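Local coordinates for molybdopterin biosynthesis moeA protein (Pyrococcus horikoshii, PDB 1WU2) that probably acts in the last steps of molybdenum cofactor biosynthesis, helping to insert molybdenum into molybdopterin, at the interface of chains A and B. Coordinates in Å, arbitrary orientation; residue numbers count along the deposited sequence, not the author numbering. Chains: chain A/B, molybdopterin biosynthesis moeA protein.

The interface of chains A and B. Residues chain A 154-155, 162, 164-165, 168; chain B 369-370.
B:Leu370 pushes its isobutyl group into chain A between A:Leu155, A:Asp165 and the selenomethionine A:Met168, and 116 Å² of its surface is hidden there. CD2 meets CD2 of A:Leu155 at 3.5 Å, a tight carbon contact in which the two side chains cross at about a right angle, and it also touches CG of A:Met168 at 3.8 Å. A:Met168 CG lies anti to the backbone N (chi1 176°), which turns CB and CG toward that methyl, the two side chains crossing obliquely. CD1 also faces the backbone O of A:Gln164. The polar rim follows B:Leu369, whose carbonyl O accepts a hydrogen bond from the amide NE2 of A:Gln164 at 3.0 Å. That bond is nearly straight (169° at H) and lies close to the Gln amide plane, although the donor stands above the carbonyl plane. A:Gln164 chi1 of 64° places CG between backbone N and carbonyl carbon, and a bend at chi2 brings NE2 over the centre of the A:Arg162 guanidinium. With an alanine in place of A:Gln164, the B:Leu369 carbonyl would probably lose this donor and the guanidinium the amide nitrogen above it. A:Asp165 OD1 uses its syn lone pair for a salt bridge with A:Arg162 NH1 (3.3 Å), which probably helps position NH1 for a weak bond to B:Leu370 O; a water also links OD1 to that oxygen. The patch joins helix 163-171 to helix 367-370 of the partner and, with its two-fold twin, helps hold together the dimer typical of MoeA proteins.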
loop_
_atom_site.group_PDB
_atom_site.type_symbol
_atom_site.label_atom_id
_atom_site.label_comp_id
_atom_site.label_asym_id
_atom_site.label_seq_id
_atom_site.Cartn_x
_atom_site.Cartn_y
_atom_site.Cartn_z
ATOM N N VAL A 154 22.490 -4.197 -0.302
ATOM C CA VAL A 154 21.403 -4.600 -1.198
ATOM C C VAL A 154 20.045 -4.052 -0.749
ATOM O O VAL A 154 19.161 -3.837 -1.574
ATOM C CB VAL A 154 21.323 -6.147 -1.344
ATOM C CG1 VAL A 154 22.684 -6.717 -1.716
ATOM C CG2 VAL A 154 20.803 -6.813 -0.066
ATOM N N LEU A 155 19.884 -3.848 0.556
ATOM C CA LEU A 155 18.673 -3.249 1.115
ATOM C C LEU A 155 19.039 -2.266 2.221
ATOM O O LEU A 155 19.747 -2.623 3.161
ATOM C CB LEU A 155 17.752 -4.328 1.686
ATOM C CG LEU A 155 17.019 -5.211 0.673
ATOM C CD1 LEU A 155 16.449 -6.440 1.365
ATOM C CD2 LEU A 155 15.922 -4.436 -0.027
ATOM N N ARG A 162 8.994 -5.872 0.657
ATOM C CA ARG A 162 7.996 -6.422 -0.251
ATOM C C ARG A 162 8.465 -7.816 -0.663
ATOM O O ARG A 162 9.556 -8.228 -0.287
ATOM C CB ARG A 162 7.815 -5.523 -1.480
ATOM C CG ARG A 162 7.907 -4.028 -1.211
ATOM C CD ARG A 162 9.222 -3.420 -1.664
ATOM N NE ARG A 162 9.082 -2.526 -2.805
ATOM C CZ ARG A 162 10.096 -2.114 -3.560
ATOM N NH1 ARG A 162 11.341 -2.509 -3.315
ATOM N NH2 ARG A 162 9.868 -1.295 -4.573
ATOM N N GLN A 164 9.734 -9.046 -3.409
ATOM C CA GLN A 164 11.019 -9.052 -4.113
ATOM C C GLN A 164 12.204 -8.810 -3.169
ATOM O O GLN A 164 13.292 -9.358 -3.382
ATOM C CB GLN A 164 11.034 -8.054 -5.293
ATOM C CG GLN A 164 10.882 -6.561 -4.933
ATOM C CD GLN A 164 9.499 -6.006 -5.260
ATOM O OE1 GLN A 164 8.499 -6.464 -4.708
ATOM N NE2 GLN A 164 9.442 -5.016 -6.152
ATOM N N ASP A 165 11.990 -8.003 -2.130
ATOM C CA ASP A 165 13.008 -7.783 -1.100
ATOM C C ASP A 165 13.257 -9.061 -0.298
ATOM O O ASP A 165 14.398 -9.379 0.033
ATOM C CB ASP A 165 12.596 -6.660 -0.137
ATOM C CG ASP A 165 12.299 -5.342 -0.844
ATOM O OD1 ASP A 165 12.789 -5.131 -1.970
ATOM O OD2 ASP A 165 11.585 -4.450 -0.339
HETATM N N MSE A 168 15.391 -11.471 -2.229
HETATM C CA MSE A 168 16.800 -11.079 -2.200
HETATM C C MSE A 168 17.430 -11.526 -0.895
HETATM O O MSE A 168 18.612 -11.860 -0.863
HETATM C CB MSE A 168 16.953 -9.562 -2.351
HETATM C CG MSE A 168 18.390 -9.048 -2.233
HETATM SE SE MSE A 168 19.564 -9.761 -3.614
HETATM C CE MSE A 168 19.209 -8.410 -5.008
ATOM N N LEU B 369 14.407 -5.313 -9.462
ATOM C CA LEU B 369 13.091 -5.327 -8.824
ATOM C C LEU B 369 13.114 -4.575 -7.490
ATOM O O LEU B 369 12.109 -3.986 -7.084
ATOM C CB LEU B 369 12.616 -6.766 -8.594
ATOM C CG LEU B 369 12.588 -7.687 -9.818
ATOM C CD1 LEU B 369 12.079 -9.068 -9.434
ATOM C CD2 LEU B 369 11.734 -7.106 -10.939
ATOM N N LEU B 370 14.259 -4.611 -6.811
ATOM C CA LEU B 370 14.450 -3.867 -5.563
ATOM C C LEU B 370 14.535 -2.356 -5.804
ATOM O O LEU B 370 14.113 -1.560 -4.965
ATOM C CB LEU B 370 15.718 -4.339 -4.840
ATOM C CG LEU B 370 15.536 -5.511 -3.875
ATOM C CD1 LEU B 370 15.113 -6.777 -4.604
ATOM C CD2 LEU B 370 16.817 -5.754 -3.097
HETATM O O HOH W 1 14.336 -2.385 -1.841
#